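Local structure of transcriptional regulator fur family (Xanthomonas campestris pv. campestris, 7DH8) at residues 60-65 with 82-87; 97-102 with 127-132; 26-31 with 40-45. The protein probably acts as a zinc-dependent repressor of the Fur family, binding zinc and then DNA to regulate zinc-uptake genes. All blocks are in the same frame, centred on the assembly; numbering follows the deposited sequence.

How the interactions relate
All three contacts touch the N-terminal winged-helix region, and only interaction 2 supplies ligands to the zinc bound by His97, Cys108, His116 and Glu131. Interaction 3 packs helix 25-35 against the lead-in to helix 44-56, and interaction 1 joins helices 62-69 and 80-92; their centres lie about 16 Å apart and they meet where Ile45 packs on Thr82 and Ala86. Helix 80-92 is followed in the chain by strand 96-99, which carries His97 into interaction 2. Interactions 1 and 2 also touch directly, through a probable hydrogen bond from Lys61 NZ to Val102 O, 3.0 Å. The side chain of Leu87 is about 13 Å from that zinc and that of Val31 about 10 Å.

Interaction 1. Residues 60-65 with 82-87; sequences VKAYEL and TVYRAL
The ring of Tyr84 meets Ala62 with its edge: Tyr84 CE1 lies 3.9 Å from Ala62 CB, and the methyl sits in the plane of the ring. One face of the same ring has Val83 CG2 above it, offset toward the rim, so the neighbour in sequence flanks the tyrosine. With CG anti to the carbonyl carbon (chi1 -74°), the ring swings off helix 80-92 and reaches helix 62-69, where it also touches Leu66. The second flat group, Tyr63, belongs to the 60-65 side and takes Lys61 CB over one face, again near the rim.

Deeper in, two buried leucines meet tip to tip, Leu65 CD2 to Leu87 CD2 at 4.3 Å. Leu65 also packs on Val49 of helix 44-56, while Phe105 of strand 104-107 touches both Ala62 and Leu87. The contact thus belongs to the core of a winged-helix domain: helices 62-69 and 80-92 make the helix-turn-helix pair, and in Fur proteins the second of these is generally the DNA-recognition helix.

At the start of helix 62-69, Lys61 N donates to Glu64 OE1 at 2.9 Å and 164°, approaching from above the carboxylate plane. The side chain of Glu64, at N3, thus accepts from the backbone N of the N-cap residue, as in one half of a capping box; the reciprocal side-chain cap is absent, Lys61 being the N-cap.

Across the two segments themselves there is no hydrogen bond or salt bridge; even Tyr84 OH stays 4.2 Å from Ala62 O. Between these two segments, then, cohesion comes from apolar packing, which holds the helices together without prescribing a directional bond.

Interaction 2. Residues 97-102 with 127-132; sequences HKLESV and HSAVEL. With ZN (zinc ion), chain B.
His97 and Glu131 meet through a zinc ion. His97 NE2 binds the zinc at 2.0 Å, and Glu131 OE2 binds it at 2.0 Å from the other strand. Glu131 OE1 stays 3.0 Å from the zinc, so the carboxylate binds through one oxygen. Glu131 gets there at full stretch, CG anti to the backbone N (chi1 -179°) and the chain extended beyond. The imidazole and carboxylate planes stand 86° apart; His97 NE2 and Glu131 OE2 are only 3.1 Å from each other, yet both serve the metal and share no hydrogen bond. Cys108 and His116 complete the four ligands.

This is the zinc site joining the two halves of a Fur-type fold: strand 96-99 belongs to the wing of the winged helix, strand 129-131 to the sheet of the C-terminal domain.

The apolar part lies two residues along each strand, where Leu99 CD1 touches Ala129 CB at 3.7 Å. Pro59 packs on both residues, and Phe120 of strand 119-123 touches Leu99 as well as Glu131.

Among polar links to the surroundings, Glu131 OE1 accepts a weak hydrogen bond from His109 N, and Ser101 OG bonds to Glu158 OE1.

Interaction 3. Residues 26-31 with 40-45; sequences SFVRAV and LRLTPI
Leu42 pushes its isobutyl end against two valines one helical turn apart on helix 25-35. Leu42 CD2 reaches Val28 CG1 at 4.0 Å, and Leu42 CD1 reaches Val31 CG1 at the same distance. Val31 CG1 is also 4.2 Å from Leu42 CD2, so this one valine methyl faces both branches of the leucine fork. In both valines it is CG1, anti to the backbone N, that makes the contact (chi1 -177° in Val28), and each valine crosses Leu42 at about a right angle. Behind this patch, Val31 CG2 lies over one face of the Phe27 ring, near the rim.

The packing rests on these few methyls, with no hydrogen bond across. Away from them the pairing is loose: Ser26, Arg29 and Ala30 are exposed on the helix, as are Arg41 and Pro44 on the other segment. Residues 40-43 are an extended lead-in that ends when Thr43, the N-cap, accepts the N-H of Arg46 with OG1 and helix 44-56 begins.

Helix 44-56 then packs against helix 25-35, with Leu50 touching Phe27 and Val31, and Arg51 touching Val28. Phe89 of helix 80-92 packs on Leu42, while Phe95, just ahead of strand 96-99, reaches Val31; the N-terminal helix is thereby joined to the winged-helix core.

Interaction 1. Residues 60-65 with 82-87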
loop_
_atom_site.group_PDB
_atom_site.type_symbol
_atom_site.label_atom_id
_atom_site.label_comp_id
_atom_site.label_asym_id
_atom_site.label_seq_id
_atom_site.Cartn_x
_atom_site.Cartn_y
_atom_site.Cartn_z
ATOM N N VAL A 60 -9.457 5.679 -10.227
ATOM C CA VAL A 60 -10.082 4.954 -11.330
ATOM C C VAL A 60 -9.566 3.521 -11.324
ATOM O O VAL A 60 -8.355 3.308 -11.227
ATOM C CB VAL A 60 -9.743 5.642 -12.659
ATOM C CG1 VAL A 60 -10.317 4.852 -13.861
ATOM C CG2 VAL A 60 -10.237 7.062 -12.628
ATOM N N LYS A 61 -10.477 2.545 -11.443
ATOM C CA LYS A 61 -10.076 1.162 -11.618
ATOM C C LYS A 61 -9.631 0.936 -13.051
ATOM O O LYS A 61 -10.143 1.566 -13.988
ATOM C CB LYS A 61 -11.234 0.218 -11.291
ATOM C CG LYS A 61 -11.606 0.294 -9.812
ATOM C CD LYS A 61 -10.778 -0.739 -9.126
ATOM C CE LYS A 61 -10.727 -0.590 -7.664
ATOM N NZ LYS A 61 -9.980 -1.765 -7.170
ATOM N N ALA A 62 -8.673 0.022 -13.233
ATOM C CA ALA A 62 -8.233 -0.287 -14.593
ATOM C C ALA A 62 -9.395 -0.679 -15.495
ATOM O O ALA A 62 -9.460 -0.230 -16.637
ATOM C CB ALA A 62 -7.173 -1.383 -14.573
ATOM N N TYR A 63 -10.298 -1.565 -15.033
ATOM C CA TYR A 63 -11.413 -1.939 -15.920
ATOM C C TYR A 63 -12.369 -0.779 -16.197
ATOM O O TYR A 63 -13.077 -0.774 -17.210
ATOM C CB TYR A 63 -12.203 -3.115 -15.361
ATOM C CG TYR A 63 -12.970 -2.786 -14.105
ATOM C CD1 TYR A 63 -14.191 -2.118 -14.164
ATOM C CD2 TYR A 63 -12.471 -3.145 -12.856
ATOM C CE1 TYR A 63 -14.861 -1.826 -13.017
ATOM C CE2 TYR A 63 -13.159 -2.851 -11.704
ATOM C CZ TYR A 63 -14.349 -2.210 -11.805
ATOM O OH TYR A 63 -15.081 -1.922 -10.666
ATOM N N GLU A 64 -12.443 0.201 -15.310
ATOM C CA GLU A 64 -13.244 1.367 -15.648
ATOM C C GLU A 64 -12.576 2.166 -16.745
ATOM O O GLU A 64 -13.238 2.738 -17.608
ATOM C CB GLU A 64 -13.431 2.262 -14.409
ATOM C CG GLU A 64 -14.337 1.663 -13.399
ATOM C CD GLU A 64 -14.335 2.503 -12.150
ATOM O OE1 GLU A 64 -13.286 3.155 -11.893
ATOM O OE2 GLU A 64 -15.370 2.502 -11.440
ATOM N N LEU A 65 -11.255 2.275 -16.685
ATOM C CA LEU A 65 -10.571 3.053 -17.706
ATOM C C LEU A 65 -10.775 2.423 -19.076
ATOM O O LEU A 65 -10.971 3.122 -20.072
ATOM C CB LEU A 65 -9.078 3.140 -17.350
ATOM C CG LEU A 65 -8.094 3.646 -18.389
ATOM C CD1 LEU A 65 -8.362 5.144 -18.641
ATOM C CD2 LEU A 65 -6.660 3.411 -17.885
ATOM N N THR A 82 -3.090 -2.155 -25.522
ATOM C CA THR A 82 -2.609 -0.836 -25.924
ATOM C C THR A 82 -2.849 0.182 -24.820
ATOM O O THR A 82 -1.928 0.909 -24.425
ATOM C CB THR A 82 -3.289 -0.396 -27.221
ATOM O OG1 THR A 82 -2.746 -1.148 -28.304
ATOM C CG2 THR A 82 -3.057 1.061 -27.481
ATOM N N VAL A 83 -4.072 0.220 -24.275
ATOM C CA VAL A 83 -4.336 1.101 -23.131
ATOM C C VAL A 83 -3.499 0.687 -21.921
ATOM O O VAL A 83 -3.054 1.534 -21.146
ATOM C CB VAL A 83 -5.850 1.145 -22.799
ATOM C CG1 VAL A 83 -6.696 1.309 -24.069
ATOM C CG2 VAL A 83 -6.263 -0.096 -22.103
ATOM N N TYR A 84 -3.238 -0.606 -21.742
ATOM C CA TYR A 84 -2.488 -0.969 -20.539
ATOM C C TYR A 84 -1.021 -0.545 -20.636
ATOM O O TYR A 84 -0.395 -0.225 -19.617
ATOM C CB TYR A 84 -2.626 -2.462 -20.267
ATOM C CG TYR A 84 -4.010 -2.807 -19.732
ATOM C CD1 TYR A 84 -4.486 -2.217 -18.563
ATOM C CD2 TYR A 84 -4.840 -3.699 -20.398
ATOM C CE1 TYR A 84 -5.746 -2.516 -18.066
ATOM C CE2 TYR A 84 -6.105 -4.006 -19.909
ATOM C CZ TYR A 84 -6.553 -3.416 -18.742
ATOM O OH TYR A 84 -7.813 -3.707 -18.249
ATOM N N ARG A 85 -0.465 -0.509 -21.843
ATOM C CA ARG A 85 0.893 -0.008 -21.988
ATOM C C ARG A 85 0.947 1.512 -21.916
ATOM O O ARG A 85 1.937 2.071 -21.416
ATOM C CB ARG A 85 1.504 -0.518 -23.284
ATOM C CG ARG A 85 2.105 -1.907 -23.083
ATOM C CD ARG A 85 2.894 -2.361 -24.293
ATOM N NE ARG A 85 2.062 -2.395 -25.488
ATOM C CZ ARG A 85 1.329 -3.449 -25.847
ATOM N NH1 ARG A 85 1.332 -4.542 -25.083
ATOM N NH2 ARG A 85 0.599 -3.416 -26.961
ATOM N N ALA A 86 -0.111 2.194 -22.360
ATOM C CA ALA A 86 -0.192 3.637 -22.145
ATOM C C ALA A 86 -0.239 3.963 -20.651
ATOM O O ALA A 86 0.466 4.869 -20.172
ATOM C CB ALA A 86 -1.406 4.220 -22.888
ATOM N N LEU A 87 -1.036 3.216 -19.889
ATOM C CA LEU A 87 -1.027 3.368 -18.434
ATOM C C LEU A 87 0.359 3.126 -17.830
ATOM O O LEU A 87 0.815 3.912 -16.989
ATOM C CB LEU A 87 -2.058 2.431 -17.807
ATOM C CG LEU A 87 -2.327 2.568 -16.301
ATOM C CD1 LEU A 87 -2.822 3.956 -15.913
ATOM C CD2 LEU A 87 -3.356 1.558 -15.911
#

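Interaction 2. Residues 97-102 with 127-132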
loop_
_atom_site.group_PDB
_atom_site.type_symbol
_atom_site.label_atom_id
_atom_site.label_comp_id
_atom_site.label_asym_id
_atom_site.label_seq_id
_atom_site.Cartn_x
_atom_site.Cartn_y
_atom_site.Cartn_z
ATOM N N HIS A 97 -0.418 7.882 -10.524
ATOM C CA HIS A 97 0.004 7.094 -9.392
ATOM C C HIS A 97 -0.948 5.931 -9.252
ATOM O O HIS A 97 -2.159 6.109 -9.371
ATOM C CB HIS A 97 0.005 7.897 -8.073
ATOM C CG HIS A 97 0.958 9.053 -8.073
ATOM N ND1 HIS A 97 2.304 8.895 -7.821
ATOM C CD2 HIS A 97 0.765 10.379 -8.272
ATOM C CE1 HIS A 97 2.905 10.073 -7.892
ATOM N NE2 HIS A 97 1.986 10.996 -8.130
ATOM N N LYS A 98 -0.400 4.759 -8.952
ATOM C CA LYS A 98 -1.227 3.645 -8.555
ATOM C C LYS A 98 -1.303 3.636 -7.042
ATOM O O LYS A 98 -0.267 3.595 -6.369
ATOM C CB LYS A 98 -0.669 2.306 -9.045
ATOM C CG LYS A 98 -1.685 1.116 -8.748
ATOM C CD LYS A 98 -1.025 -0.233 -9.113
ATOM C CE LYS A 98 -1.767 -1.440 -8.487
ATOM N NZ LYS A 98 -1.211 -2.751 -9.033
ATOM N N LEU A 99 -2.517 3.708 -6.513
ATOM C CA LEU A 99 -2.759 3.609 -5.068
ATOM C C LEU A 99 -2.868 2.137 -4.694
ATOM O O LEU A 99 -3.838 1.473 -5.048
ATOM C CB LEU A 99 -4.036 4.342 -4.708
ATOM C CG LEU A 99 -3.905 5.835 -5.078
ATOM C CD1 LEU A 99 -5.217 6.562 -4.816
ATOM C CD2 LEU A 99 -2.682 6.504 -4.328
ATOM N N GLU A 100 -1.895 1.637 -3.937
ATOM C CA GLU A 100 -1.858 0.204 -3.694
ATOM C C GLU A 100 -2.963 -0.275 -2.797
ATOM O O GLU A 100 -3.385 -1.426 -2.939
ATOM C CB GLU A 100 -0.518 -0.205 -3.087
ATOM C CG GLU A 100 0.613 0.233 -3.918
ATOM C CD GLU A 100 0.878 -0.732 -5.054
ATOM O OE1 GLU A 100 0.280 -1.816 -5.034
ATOM O OE2 GLU A 100 1.683 -0.399 -5.958
ATOM N N SER A 101 -3.436 0.548 -1.846
ATOM C CA SER A 101 -4.427 -0.021 -0.935
ATOM C C SER A 101 -5.842 -0.060 -1.514
ATOM O O SER A 101 -6.713 -0.726 -0.926
ATOM C CB SER A 101 -4.450 0.733 0.408
ATOM O OG SER A 101 -4.850 2.062 0.222
ATOM N N VAL A 102 -6.117 0.637 -2.619
ATOM C CA VAL A 102 -7.429 0.529 -3.263
ATOM C C VAL A 102 -7.337 0.015 -4.689
ATOM O O VAL A 102 -8.364 -0.086 -5.354
ATOM C CB VAL A 102 -8.214 1.859 -3.246
ATOM C CG1 VAL A 102 -8.685 2.187 -1.837
ATOM C CG2 VAL A 102 -7.395 2.987 -3.868
ATOM N N HIS A 127 -13.828 7.497 -0.723
ATOM C CA HIS A 127 -12.706 7.028 -1.543
ATOM C C HIS A 127 -11.945 8.167 -2.215
ATOM O O HIS A 127 -11.142 7.894 -3.108
ATOM C CB HIS A 127 -13.160 6.012 -2.619
ATOM C CG HIS A 127 -14.100 4.961 -2.080
ATOM N ND1 HIS A 127 -15.405 4.812 -2.517
ATOM C CD2 HIS A 127 -13.938 4.060 -1.078
ATOM C CE1 HIS A 127 -15.998 3.859 -1.820
ATOM N NE2 HIS A 127 -15.122 3.370 -0.954
ATOM N N SER A 128 -12.176 9.428 -1.836
ATOM C CA SER A 128 -11.318 10.487 -2.366
ATOM C C SER A 128 -9.871 10.231 -1.956
ATOM O O SER A 128 -9.601 9.633 -0.897
ATOM C CB SER A 128 -11.705 11.876 -1.835
ATOM O OG SER A 128 -11.531 11.882 -0.406
ATOM N N ALA A 129 -8.938 10.763 -2.773
ATOM C CA ALA A 129 -7.515 10.610 -2.505
ATOM C C ALA A 129 -6.830 11.950 -2.704
ATOM O O ALA A 129 -6.983 12.601 -3.742
ATOM C CB ALA A 129 -6.870 9.566 -3.398
ATOM N N VAL A 130 -6.110 12.388 -1.692
ATOM C CA VAL A 130 -5.423 13.675 -1.774
ATOM C C VAL A 130 -3.933 13.391 -1.748
ATOM O O VAL A 130 -3.446 12.721 -0.829
ATOM C CB VAL A 130 -5.809 14.614 -0.626
ATOM C CG1 VAL A 130 -4.971 15.938 -0.738
ATOM C CG2 VAL A 130 -7.302 14.942 -0.671
ATOM N N GLU A 131 -3.204 13.989 -2.692
ATOM C CA GLU A 131 -1.778 13.780 -2.848
ATOM C C GLU A 131 -1.038 14.905 -2.146
ATOM O O GLU A 131 -1.221 16.055 -2.509
ATOM C CB GLU A 131 -1.379 13.788 -4.319
ATOM C CG GLU A 131 0.147 13.544 -4.469
ATOM C CD GLU A 131 0.606 13.475 -5.925
ATOM O OE1 GLU A 131 -0.250 13.433 -6.839
ATOM O OE2 GLU A 131 1.845 13.433 -6.168
ATOM N N LEU A 132 -0.168 14.570 -1.200
ATOM C CA LEU A 132 0.644 15.567 -0.520
ATOM C C LEU A 132 2.070 15.503 -1.065
ATOM O O LEU A 132 2.405 14.704 -1.950
ATOM C CB LEU A 132 0.606 15.327 1.001
ATOM C CG LEU A 132 -0.789 15.223 1.652
ATOM C CD1 LEU A 132 -0.664 15.188 3.171
ATOM C CD2 LEU A 132 -1.658 16.417 1.228
HETATM ZN ZN ZN B . 2.457 12.953 -8.042
#

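Interaction 3. Residues 26-31 with 40-45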
loop_
_atom_site.group_PDB
_atom_site.type_symbol
_atom_site.label_atom_id
_atom_site.label_comp_id
_atom_site.label_asym_id
_atom_site.label_seq_id
_atom_site.Cartn_x
_atom_site.Cartn_y
_atom_site.Cartn_z
ATOM N N SER A 26 -6.638 21.614 -19.931
ATOM C CA SER A 26 -5.278 22.212 -19.907
ATOM C C SER A 26 -4.234 21.251 -19.327
ATOM O O SER A 26 -3.171 21.171 -19.898
ATOM C CB SER A 26 -5.290 23.550 -19.198
ATOM O OG SER A 26 -6.327 24.372 -19.718
ATOM N N PHE A 27 -4.543 20.513 -18.257
ATOM C CA PHE A 27 -3.569 19.591 -17.616
ATOM C C PHE A 27 -2.897 18.654 -18.614
ATOM O O PHE A 27 -1.750 18.378 -18.432
ATOM C CB PHE A 27 -4.239 18.690 -16.598
ATOM C CG PHE A 27 -3.373 17.592 -16.049
ATOM C CD1 PHE A 27 -2.391 17.861 -15.132
ATOM C CD2 PHE A 27 -3.561 16.283 -16.426
ATOM C CE1 PHE A 27 -1.613 16.849 -14.610
ATOM C CE2 PHE A 27 -2.758 15.278 -15.922
ATOM C CZ PHE A 27 -1.797 15.562 -15.002
ATOM N N VAL A 28 -3.637 18.081 -19.551
ATOM C CA VAL A 28 -2.963 17.219 -20.546
ATOM C C VAL A 28 -1.922 18.084 -21.243
ATOM O O VAL A 28 -0.760 17.728 -21.213
ATOM C CB VAL A 28 -3.971 16.740 -21.583
ATOM C CG1 VAL A 28 -3.303 15.801 -22.559
ATOM C CG2 VAL A 28 -5.197 16.126 -20.942
ATOM N N ARG A 29 -2.344 19.255 -21.753
ATOM C CA ARG A 29 -1.434 20.202 -22.466
ATOM C C ARG A 29 -0.221 20.477 -21.580
ATOM O O ARG A 29 0.858 20.456 -22.065
ATOM C CB ARG A 29 -2.124 21.493 -22.915
ATOM C CG ARG A 29 -3.497 21.347 -23.561
ATOM C CD ARG A 29 -3.973 19.997 -24.060
ATOM N NE ARG A 29 -3.980 19.806 -25.503
ATOM C CZ ARG A 29 -5.046 19.869 -26.299
ATOM N NH1 ARG A 29 -6.254 20.120 -25.817
ATOM N NH2 ARG A 29 -4.899 19.667 -27.587
ATOM N N ALA A 30 -0.415 20.741 -20.306
ATOM C CA ALA A 30 0.735 20.868 -19.402
ATOM C C ALA A 30 1.573 19.585 -19.416
ATOM O O ALA A 30 2.770 19.695 -19.426
ATOM C CB ALA A 30 0.217 21.154 -18.035
ATOM N N VAL A 31 0.974 18.401 -19.404
ATOM C CA VAL A 31 1.819 17.165 -19.384
ATOM C C VAL A 31 2.450 16.965 -20.764
ATOM O O VAL A 31 3.551 16.401 -20.840
ATOM C CB VAL A 31 0.945 15.959 -19.015
ATOM C CG1 VAL A 31 1.548 14.624 -19.417
ATOM C CG2 VAL A 31 0.540 15.962 -17.555
ATOM N N LEU A 40 10.624 11.534 -23.907
ATOM C CA LEU A 40 9.326 10.990 -24.328
ATOM C C LEU A 40 8.300 11.825 -25.075
ATOM O O LEU A 40 8.466 13.037 -25.220
ATOM C CB LEU A 40 8.782 10.473 -23.003
ATOM C CG LEU A 40 9.495 10.977 -21.756
ATOM C CD1 LEU A 40 8.510 11.379 -20.690
ATOM C CD2 LEU A 40 10.469 9.945 -21.225
ATOM N N ARG A 41 7.313 11.106 -25.587
ATOM C CA ARG A 41 6.159 11.696 -26.303
ATOM C C ARG A 41 4.764 11.184 -25.943
ATOM O O ARG A 41 4.587 10.000 -25.787
ATOM C CB ARG A 41 6.406 11.390 -27.776
ATOM C CG ARG A 41 7.060 12.537 -28.535
ATOM C CD ARG A 41 8.300 12.180 -29.350
ATOM N NE ARG A 41 7.940 11.310 -30.447
ATOM C CZ ARG A 41 8.639 10.256 -30.819
ATOM N NH1 ARG A 41 9.768 9.959 -30.198
ATOM N NH2 ARG A 41 8.201 9.517 -31.813
ATOM N N LEU A 42 3.807 12.088 -25.888
ATOM C CA LEU A 42 2.469 11.708 -25.450
ATOM C C LEU A 42 1.575 11.380 -26.642
ATOM O O LEU A 42 0.959 12.274 -27.230
ATOM C CB LEU A 42 1.893 12.837 -24.599
ATOM C CG LEU A 42 0.869 12.423 -23.526
ATOM C CD1 LEU A 42 1.523 11.785 -22.250
ATOM C CD2 LEU A 42 -0.000 13.605 -23.162
ATOM N N THR A 43 1.509 10.083 -26.996
ATOM C CA THR A 43 0.633 9.616 -28.061
ATOM C C THR A 43 -0.821 9.961 -27.740
ATOM O O THR A 43 -1.183 10.141 -26.575
ATOM C CB THR A 43 0.764 8.098 -28.260
ATOM O OG1 THR A 43 0.118 7.410 -27.181
ATOM C CG2 THR A 43 2.224 7.647 -28.344
ATOM N N PRO A 44 -1.675 10.056 -28.761
ATOM C CA PRO A 44 -3.115 10.246 -28.499
ATOM C C PRO A 44 -3.678 9.263 -27.500
ATOM O O PRO A 44 -4.517 9.625 -26.662
ATOM C CB PRO A 44 -3.756 10.061 -29.880
ATOM C CG PRO A 44 -2.629 9.669 -30.813
ATOM C CD PRO A 44 -1.365 10.155 -30.193
ATOM N N ILE A 45 -3.222 8.014 -27.559
ATOM C CA ILE A 45 -3.707 7.015 -26.621
ATOM C C ILE A 45 -3.278 7.352 -25.195
ATOM O O ILE A 45 -4.089 7.305 -24.268
ATOM C CB ILE A 45 -3.199 5.614 -27.010
ATOM C CG1 ILE A 45 -3.809 5.176 -28.343
ATOM C CG2 ILE A 45 -3.519 4.608 -25.916
ATOM C CD1 ILE A 45 -3.171 3.938 -28.930
#